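PDB 3AFO: NADH kinase POS5, mitochondrial from Saccharomyces cerevisiae, which phosphorylates NADH, and with a twofold lower preference NAD(+), at the expense of ATP, making it a key mitochondrial source of NADPH. Local coordinates for residues 6-19 against 100-114. Numbering follows the deposited sequence.
Sequences KFVKIKPVNNLRSS and PHILYTGPEQDIVNR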
loop_
_atom_site.group_PDB
_atom_site.type_symbol
_atom_site.label_atom_id
_atom_site.label_comp_id
_atom_site.label_asym_id
_atom_site.label_seq_id
_atom_site.Cartn_x
_atom_site.Cartn_y
_atom_site.Cartn_z
ATOM N N LYS A 6 4.355 28.406 51.835
ATOM C CA LYS A 6 3.736 28.016 53.107
ATOM C C LYS A 6 2.271 27.597 52.910
ATOM O O LYS A 6 1.632 27.118 53.846
ATOM C CB LYS A 6 3.801 29.173 54.118
ATOM C CG LYS A 6 5.144 29.894 54.190
ATOM C CD LYS A 6 6.054 29.304 55.251
ATOM C CE LYS A 6 7.190 30.276 55.574
ATOM N NZ LYS A 6 7.800 29.975 56.899
ATOM N N PHE A 7 1.746 27.805 51.700
ATOM C CA PHE A 7 0.374 27.405 51.355
ATOM C C PHE A 7 0.307 25.980 50.779
ATOM O O PHE A 7 -0.768 25.478 50.440
ATOM C CB PHE A 7 -0.249 28.405 50.372
ATOM C CG PHE A 7 -0.419 29.799 50.933
ATOM C CD1 PHE A 7 -0.664 30.002 52.297
ATOM C CD2 PHE A 7 -0.354 30.907 50.094
ATOM C CE1 PHE A 7 -0.826 31.290 52.815
ATOM C CE2 PHE A 7 -0.526 32.197 50.598
ATOM C CZ PHE A 7 -0.758 32.388 51.960
ATOM N N VAL A 8 1.471 25.349 50.659
ATOM C CA VAL A 8 1.582 23.980 50.176
ATOM C C VAL A 8 2.466 23.169 51.118
ATOM O O VAL A 8 3.568 23.596 51.461
ATOM C CB VAL A 8 2.194 23.926 48.739
ATOM C CG1 VAL A 8 2.597 22.490 48.351
ATOM C CG2 VAL A 8 1.224 24.496 47.721
ATOM N N LYS A 9 1.971 22.014 51.547
ATOM C CA LYS A 9 2.794 21.045 52.262
ATOM C C LYS A 9 2.938 19.789 51.416
ATOM O O LYS A 9 1.953 19.268 50.890
ATOM C CB LYS A 9 2.187 20.698 53.627
ATOM C CG LYS A 9 2.381 21.771 54.689
ATOM C CD LYS A 9 1.887 21.294 56.053
ATOM C CE LYS A 9 2.543 19.983 56.460
ATOM N NZ LYS A 9 1.873 19.399 57.657
ATOM N N ILE A 10 4.172 19.319 51.280
ATOM C CA ILE A 10 4.463 18.085 50.546
ATOM C C ILE A 10 4.608 16.948 51.563
ATOM O O ILE A 10 5.492 17.005 52.418
ATOM C CB ILE A 10 5.747 18.220 49.690
ATOM C CG1 ILE A 10 5.586 19.335 48.645
ATOM C CG2 ILE A 10 6.084 16.890 49.015
ATOM C CD1 ILE A 10 6.895 19.742 47.950
ATOM N N LYS A 11 3.739 15.939 51.462
ATOM C CA LYS A 11 3.692 14.812 52.415
ATOM C C LYS A 11 3.995 13.453 51.759
ATOM O O LYS A 11 3.681 13.252 50.577
ATOM C CB LYS A 11 2.323 14.749 53.099
ATOM C CG LYS A 11 2.094 15.844 54.134
ATOM C CD LYS A 11 0.818 15.613 54.912
ATOM C CE LYS A 11 0.476 16.813 55.777
ATOM N NZ LYS A 11 -0.780 16.570 56.553
ATOM N N PRO A 12 4.601 12.516 52.525
ATOM C CA PRO A 12 4.871 11.164 52.001
ATOM C C PRO A 12 3.589 10.477 51.555
ATOM O O PRO A 12 2.609 10.460 52.303
ATOM C CB PRO A 12 5.463 10.434 53.212
ATOM C CG PRO A 12 6.066 11.542 54.047
ATOM C CD PRO A 12 5.106 12.676 53.905
ATOM N N VAL A 13 3.591 9.922 50.344
ATOM C CA VAL A 13 2.410 9.225 49.838
ATOM C C VAL A 13 2.091 7.951 50.642
ATOM O O VAL A 13 0.943 7.495 50.668
ATOM C CB VAL A 13 2.489 8.956 48.299
ATOM C CG1 VAL A 13 3.588 7.960 47.965
ATOM C CG2 VAL A 13 1.144 8.505 47.763
ATOM N N ASN A 14 3.090 7.389 51.317
ATOM C CA ASN A 14 2.828 6.243 52.193
ATOM C C ASN A 14 1.908 6.575 53.373
ATOM O O ASN A 14 1.495 5.679 54.096
ATOM C CB ASN A 14 4.127 5.580 52.677
ATOM C CG ASN A 14 4.933 6.469 53.596
ATOM O OD1 ASN A 14 4.385 7.232 54.388
ATOM N ND2 ASN A 14 6.252 6.363 53.502
ATOM N N ASN A 15 1.594 7.857 53.563
ATOM C CA ASN A 15 0.575 8.270 54.539
ATOM C C ASN A 15 -0.834 7.895 54.087
ATOM O O ASN A 15 -1.775 7.947 54.883
ATOM C CB ASN A 15 0.617 9.781 54.795
ATOM C CG ASN A 15 1.877 10.229 55.519
ATOM O OD1 ASN A 15 2.728 9.416 55.901
ATOM N ND2 ASN A 15 2.003 11.536 55.708
ATOM N N LEU A 16 -0.975 7.537 52.809
ATOM C CA LEU A 16 -2.276 7.176 52.241
ATOM C C LEU A 16 -2.515 5.670 52.264
ATOM O O LEU A 16 -1.569 4.884 52.321
ATOM C CB LEU A 16 -2.416 7.707 50.805
ATOM C CG LEU A 16 -2.193 9.207 50.571
ATOM C CD1 LEU A 16 -2.376 9.562 49.096
ATOM C CD2 LEU A 16 -3.114 10.058 51.460
ATOM N N ARG A 17 -3.793 5.296 52.203
ATOM C CA ARG A 17 -4.242 3.908 52.221
ATOM C C ARG A 17 -4.010 3.231 50.877
ATOM O O ARG A 17 -3.978 3.895 49.843
ATOM C CB ARG A 17 -5.740 3.836 52.550
ATOM C CG ARG A 17 -6.199 4.658 53.764
ATOM C CD ARG A 17 -5.815 4.012 55.083
ATOM N NE ARG A 17 -6.540 2.769 55.343
ATOM C CZ ARG A 17 -6.926 2.372 56.558
ATOM N NH1 ARG A 17 -6.680 3.129 57.618
ATOM N NH2 ARG A 17 -7.567 1.224 56.706
ATOM N N SER A 18 -3.869 1.908 50.908
ATOM C CA SER A 18 -3.750 1.072 49.707
ATOM C C SER A 18 -4.880 1.289 48.707
ATOM O O SER A 18 -6.000 1.626 49.090
ATOM C CB SER A 18 -3.707 -0.408 50.106
ATOM O OG SER A 18 -2.476 -0.721 50.731
ATOM N N SER A 19 -4.576 1.069 47.426
ATOM C CA SER A 19 -5.534 1.246 46.325
ATOM C C SER A 19 -6.854 0.528 46.539
ATOM O O SER A 19 -6.898 -0.588 47.058
ATOM C CB SER A 19 -4.942 0.752 45.002
ATOM O OG SER A 19 -3.589 1.125 44.872
ATOM N N PRO A 100 -3.063 24.295 54.425
ATOM C CA PRO A 100 -2.360 24.389 53.146
ATOM C C PRO A 100 -2.804 23.295 52.166
ATOM O O PRO A 100 -3.348 22.261 52.586
ATOM C CB PRO A 100 -0.891 24.182 53.533
ATOM C CG PRO A 100 -0.936 23.373 54.775
ATOM C CD PRO A 100 -2.182 23.805 55.502
ATOM N N HIS A 101 -2.595 23.538 50.872
ATOM C CA HIS A 101 -2.770 22.498 49.869
ATOM C C HIS A 101 -1.784 21.389 50.185
ATOM O O HIS A 101 -0.597 21.641 50.345
ATOM C CB HIS A 101 -2.505 23.057 48.469
ATOM C CG HIS A 101 -3.521 24.062 48.026
ATOM N ND1 HIS A 101 -4.707 23.702 47.429
ATOM C CD2 HIS A 101 -3.535 25.413 48.113
ATOM C CE1 HIS A 101 -5.410 24.789 47.159
ATOM N NE2 HIS A 101 -4.723 25.840 47.570
ATOM N N ILE A 102 -2.278 20.164 50.290
ATOM C CA ILE A 102 -1.401 19.027 50.538
ATOM C C ILE A 102 -1.180 18.242 49.245
ATOM O O ILE A 102 -2.128 17.907 48.553
ATOM C CB ILE A 102 -1.948 18.095 51.647
ATOM C CG1 ILE A 102 -2.166 18.883 52.949
ATOM C CG2 ILE A 102 -0.986 16.931 51.869
ATOM C CD1 ILE A 102 -3.007 18.155 53.992
ATOM N N LEU A 103 0.083 17.993 48.929
ATOM C CA LEU A 103 0.474 17.193 47.784
ATOM C C LEU A 103 1.223 15.991 48.314
ATOM O O LEU A 103 2.265 16.143 48.948
ATOM C CB LEU A 103 1.407 17.987 46.861
ATOM C CG LEU A 103 0.885 19.316 46.296
ATOM C CD1 LEU A 103 1.954 19.951 45.413
ATOM C CD2 LEU A 103 -0.431 19.128 45.530
ATOM N N TYR A 104 0.698 14.801 48.051
ATOM C CA TYR A 104 1.389 13.569 48.434
ATOM C C TYR A 104 2.308 13.095 47.319
ATOM O O TYR A 104 1.946 13.143 46.138
ATOM C CB TYR A 104 0.384 12.488 48.815
ATOM C CG TYR A 104 -0.482 12.899 49.981
ATOM C CD1 TYR A 104 -0.078 12.648 51.296
ATOM C CD2 TYR A 104 -1.692 13.545 49.775
ATOM C CE1 TYR A 104 -0.857 13.040 52.371
ATOM C CE2 TYR A 104 -2.477 13.939 50.838
ATOM C CZ TYR A 104 -2.051 13.681 52.134
ATOM O OH TYR A 104 -2.843 14.075 53.180
ATOM N N THR A 105 3.503 12.659 47.698
ATOM C CA THR A 105 4.494 12.202 46.745
ATOM C C THR A 105 5.436 11.156 47.343
ATOM O O THR A 105 5.504 10.984 48.565
ATOM C CB THR A 105 5.319 13.383 46.180
ATOM O OG1 THR A 105 5.981 12.953 44.993
ATOM C CG2 THR A 105 6.366 13.883 47.185
ATOM N N GLY A 106 6.162 10.470 46.466
ATOM C CA GLY A 106 7.184 9.510 46.866
ATOM C C GLY A 106 7.679 8.723 45.662
ATOM O O GLY A 106 7.402 9.103 44.524
ATOM N N PRO A 107 8.417 7.623 45.908
ATOM C CA PRO A 107 8.904 6.729 44.838
ATOM C C PRO A 107 7.757 5.994 44.123
ATOM O O PRO A 107 6.705 5.760 44.727
ATOM C CB PRO A 107 9.785 5.723 45.587
ATOM C CG PRO A 107 9.993 6.302 46.984
ATOM C CD PRO A 107 8.834 7.178 47.254
ATOM N N GLU A 108 7.978 5.626 42.858
ATOM C CA GLU A 108 6.966 4.965 42.016
ATOM C C GLU A 108 6.210 3.855 42.740
ATOM O O GLU A 108 4.982 3.859 42.769
ATOM C CB GLU A 108 7.578 4.409 40.709
ATOM C CG GLU A 108 8.772 5.197 40.157
ATOM C CD GLU A 108 8.774 5.327 38.631
ATOM O OE1 GLU A 108 8.760 4.290 37.925
ATOM O OE2 GLU A 108 8.804 6.482 38.139
ATOM N N GLN A 109 6.952 2.920 43.336
ATOM C CA GLN A 109 6.365 1.772 44.039
ATOM C C GLN A 109 5.357 2.226 45.084
ATOM O O GLN A 109 4.285 1.641 45.209
ATOM C CB GLN A 109 7.446 0.906 44.708
ATOM C CG GLN A 109 8.798 0.889 44.001
ATOM C CD GLN A 109 9.687 2.077 44.375
ATOM O OE1 GLN A 109 9.999 2.930 43.532
ATOM N NE2 GLN A 109 10.095 2.137 45.643
ATOM N N ASP A 110 5.707 3.272 45.829
ATOM C CA ASP A 110 4.801 3.871 46.807
ATOM C C ASP A 110 3.550 4.450 46.138
ATOM O O ASP A 110 2.441 4.271 46.633
ATOM C CB ASP A 110 5.525 4.965 47.610
ATOM C CG ASP A 110 6.408 4.409 48.731
ATOM O OD1 ASP A 110 6.922 3.273 48.622
ATOM O OD2 ASP A 110 6.586 5.130 49.737
ATOM N N ILE A 111 3.733 5.144 45.013
ATOM C CA ILE A 111 2.609 5.755 44.298
ATOM C C ILE A 111 1.703 4.682 43.697
ATOM O O ILE A 111 0.478 4.717 43.860
ATOM C CB ILE A 111 3.094 6.733 43.195
ATOM C CG1 ILE A 111 3.771 7.954 43.827
ATOM C CG2 ILE A 111 1.934 7.140 42.275
ATOM C CD1 ILE A 111 4.270 8.987 42.831
ATOM N N VAL A 112 2.330 3.718 43.028
ATOM C CA VAL A 112 1.644 2.628 42.346
ATOM C C VAL A 112 0.652 1.873 43.253
ATOM O O VAL A 112 -0.471 1.559 42.834
ATOM C CB VAL A 112 2.692 1.670 41.702
ATOM C CG1 VAL A 112 2.086 0.344 41.326
ATOM C CG2 VAL A 112 3.334 2.335 40.484
ATOM N N ASN A 113 1.071 1.615 44.489
ATOM C CA ASN A 113 0.285 0.873 45.488
ATOM C C ASN A 113 -0.949 1.588 46.010
ATOM O O ASN A 113 -1.856 0.955 46.567
ATOM C CB ASN A 113 1.161 0.532 46.701
ATOM C CG ASN A 113 2.287 -0.410 46.365
ATOM O OD1 ASN A 113 3.349 -0.368 46.997
ATOM N ND2 ASN A 113 2.073 -1.272 45.364
ATOM N N ARG A 114 -0.978 2.907 45.850
ATOM C CA ARG A 114 -1.995 3.719 46.506
ATOM C C ARG A 114 -2.945 4.461 45.572
ATOM O O ARG A 114 -3.945 5.009 46.011
ATOM C CB ARG A 114 -1.333 4.646 47.523
ATOM C CG ARG A 114 -0.886 3.863 48.753
ATOM C CD ARG A 114 0.225 4.538 49.491
ATOM N NE ARG A 114 0.624 3.747 50.652
ATOM C CZ ARG A 114 1.694 2.959 50.694
ATOM N NH1 ARG A 114 2.495 2.846 49.635
ATOM N NH2 ARG A 114 1.961 2.282 51.800
HETATM O O HOH W 1 -1.189 13.339 55.986
HETATM O O HOH W 2 5.796 7.521 50.607
HETATM O O HOH W 3 -2.949 1.558 42.275
#
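Lys-9 and Lys-11 exchange backbone hydrogen bonds with His-101, Leu-103 and Thr-105 in a two-stranded parallel beta ladder, a worked example of how strand 8-12 can pair with strand 101-105 beside the five-stranded parallel sheet of the Rossmann-like part of the NAD kinase fold. The bonds zigzag: Lys-9 N gives to His-101 O and Lys-9 O receives Leu-103 N at 3.0 Å, then Lys-11 repeats the pattern two residues on. Val-13 N gives to Thr-105 O as the chain turns into the 3-10 segment 13-15.

One face carries Val-8, Ile-10 and Leu-103, with helix 79-86 against it; Val-8 CG1 meets Leu-103 CD1 at 3.9 Å. On the other face the Tyr-104 ring is sandwiched. Leu-16 CD2 sits over its centre in a CH-pi contact, 3.7 Å from the centroid of the Tyr-104 ring, while Ile-102 CG2 covers the opposite face near the rim. The extended Lys-11 chain runs beside the ring, pointing the same way, and its CB lies 3.7 Å from Tyr-104 CD1.

Beyond the strands, helix 108-114 is held by side-chain and backbone contacts. Val-13 CG1, between its own N and carbonyl carbon (chi1 67°), reaches Asp-110 CB at 3.6 Å. A water accepts from Asn-14 N and donates to Asp-110 OD2, bridging the 3-10 segment to the helix. Further out, Ser-19 N donates a hydrogen bond to Asn-113 O. Arg-114, extended from CG to NE, lays one guanidinium face over Asn-14 CA, and its NE donates to Leu-16 O at 3.0 Å, the oxygen lying in the guanidinium plane.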